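Local coordinates for protein NanS-p (Escherichia phage vB_EcoP_24B, PDB 6YP6) that is a carbohydrate esterase of a Shiga toxin-encoding phage that probably binds carbohydrate, at residues A[65-70]-A[97-102]. Numbering follows the deposited sequence.
Sequences ALLQKG and SSLPQG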
loop_
_atom_site.group_PDB
_atom_site.type_symbol
_atom_site.label_atom_id
_atom_site.label_comp_id
_atom_site.label_asym_id
_atom_site.label_seq_id
_atom_site.Cartn_x
_atom_site.Cartn_y
_atom_site.Cartn_z
ATOM N N ALA A 65 5.819 -15.338 8.396
ATOM C CA ALA A 65 5.060 -16.391 7.726
ATOM C C ALA A 65 4.770 -16.030 6.275
ATOM O O ALA A 65 4.738 -16.909 5.408
ATOM C CB ALA A 65 3.759 -16.691 8.468
ATOM N N LEU A 66 4.517 -14.745 5.995
ATOM C CA LEU A 66 4.365 -14.303 4.609
ATOM C C LEU A 66 5.609 -14.646 3.798
ATOM O O LEU A 66 5.514 -15.170 2.680
ATOM C CB LEU A 66 4.073 -12.798 4.583
ATOM C CG LEU A 66 4.015 -12.167 3.187
ATOM C CD1 LEU A 66 2.903 -12.730 2.335
ATOM C CD2 LEU A 66 3.864 -10.654 3.322
ATOM N N LEU A 67 6.790 -14.381 4.358
ATOM C CA LEU A 67 8.024 -14.693 3.645
ATOM C C LEU A 67 8.194 -16.201 3.451
ATOM O O LEU A 67 8.643 -16.640 2.389
ATOM C CB LEU A 67 9.225 -14.137 4.405
ATOM C CG LEU A 67 9.372 -12.617 4.350
ATOM C CD1 LEU A 67 10.444 -12.146 5.323
ATOM C CD2 LEU A 67 9.729 -12.162 2.952
ATOM N N GLN A 68 7.840 -17.000 4.466
ATOM C CA GLN A 68 8.045 -18.447 4.414
ATOM C C GLN A 68 7.061 -19.108 3.462
ATOM O O GLN A 68 7.440 -19.961 2.646
ATOM C CB GLN A 68 7.901 -19.034 5.827
ATOM C CG GLN A 68 7.858 -20.565 5.940
ATOM C CD GLN A 68 7.150 -21.039 7.217
ATOM O OE1 GLN A 68 7.036 -20.292 8.191
ATOM N NE2 GLN A 68 6.654 -22.267 7.200
ATOM N N LYS A 69 5.782 -18.759 3.584
ATOM C CA LYS A 69 4.727 -19.458 2.874
ATOM C C LYS A 69 4.304 -18.765 1.593
ATOM O O LYS A 69 3.641 -19.394 0.755
ATOM C CB LYS A 69 3.499 -19.582 3.781
ATOM C CG LYS A 69 3.733 -20.377 5.047
ATOM C CD LYS A 69 2.477 -20.431 5.920
ATOM C CE LYS A 69 2.727 -21.149 7.237
ATOM N NZ LYS A 69 2.011 -20.484 8.360
ATOM N N GLY A 70 4.661 -17.494 1.424
ATOM C CA GLY A 70 4.128 -16.685 0.352
ATOM C C GLY A 70 2.751 -16.155 0.693
ATOM O O GLY A 70 2.136 -16.520 1.698
ATOM N N SER A 97 10.739 -5.488 12.362
ATOM C CA SER A 97 11.748 -5.401 13.411
ATOM C C SER A 97 12.826 -6.468 13.282
ATOM O O SER A 97 13.867 -6.346 13.928
ATOM C CB SER A 97 11.088 -5.523 14.784
ATOM O OG SER A 97 10.387 -6.742 14.877
ATOM N N SER A 98 12.591 -7.496 12.472
ATOM C CA SER A 98 13.594 -8.497 12.162
ATOM C C SER A 98 13.185 -9.168 10.863
ATOM O O SER A 98 12.031 -9.087 10.436
ATOM C CB SER A 98 13.722 -9.540 13.282
ATOM O OG SER A 98 12.582 -10.383 13.326
ATOM N N LEU A 99 14.150 -9.807 10.234
ATOM C CA LEU A 99 13.923 -10.751 9.157
ATOM C C LEU A 99 14.272 -12.147 9.658
ATOM O O LEU A 99 14.998 -12.297 10.647
ATOM C CB LEU A 99 14.790 -10.405 7.943
ATOM C CG LEU A 99 14.393 -9.104 7.241
ATOM C CD1 LEU A 99 15.443 -8.703 6.226
ATOM C CD2 LEU A 99 13.037 -9.247 6.567
ATOM N N PRO A 100 13.758 -13.192 9.015
ATOM C CA PRO A 100 14.054 -14.556 9.471
ATOM C C PRO A 100 15.550 -14.846 9.433
ATOM O O PRO A 100 16.316 -14.216 8.704
ATOM C CB PRO A 100 13.292 -15.436 8.475
ATOM C CG PRO A 100 12.196 -14.547 7.932
ATOM C CD PRO A 100 12.790 -13.169 7.903
ATOM N N GLN A 101 15.965 -15.824 10.232
ATOM C CA GLN A 101 17.372 -16.208 10.247
ATOM C C GLN A 101 17.842 -16.520 8.830
ATOM O O GLN A 101 17.186 -17.254 8.089
ATOM C CB GLN A 101 17.594 -17.430 11.145
ATOM C CG GLN A 101 18.969 -18.111 10.981
ATOM C CD GLN A 101 20.139 -17.162 11.192
ATOM O OE1 GLN A 101 20.015 -16.150 11.883
ATOM N NE2 GLN A 101 21.284 -17.487 10.593
ATOM N N GLY A 102 18.986 -15.963 8.456
ATOM C CA GLY A 102 19.545 -16.227 7.150
ATOM C C GLY A 102 18.925 -15.446 6.017
ATOM O O GLY A 102 19.261 -15.697 4.854
#
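L67, on the short helix 64-69, reaches out to P100 and L99 in the long loop that joins the neighbouring strands 88-95 and 113-121, and one methyl group makes both apolar contacts. CD1 of L67 lies 3.6 Å from CD of P100, with CG of the same ring farther from that methyl at 4.0 Å. The leucine therefore meets the CG-CD side of the pyrrolidine, and the two side chains cross at about a right angle. The second contact is looser: CD2 of L99 comes to 4.1 Å from CD1 of L67, so that methyl meets methyl. CB of L67 already faces the loop, and with CG anti to the carbonyl carbon (chi1 -72°) and chi2 near 170° CD1 extends to the proline ring. L99 has a similar first torsion (-68°), and together with its second this turns CD2 to L67 although its CB does not face the helix. The backbones stay well apart, CA of L67 lying 8.4 Å from CA of P100.

Polar bonding serves the helix and its other neighbours: backbone bonds tie L67 to N163 and G70 to N217. L67 also packs on F159 of strand 152-159.

Helix 64-69 connects strand 55-59 of the seven-stranded antiparallel sheet, whose strands the loop links, with strand 71-79 of the other sheet. The contact is peripheral packing in a beta-rich fold, its centre about 19 Å from that of the chain. With only 86 Å² buried in all, helix and loop are joined by dispersion and exclusion of water from a few aliphatic groups, without directional bonds between them.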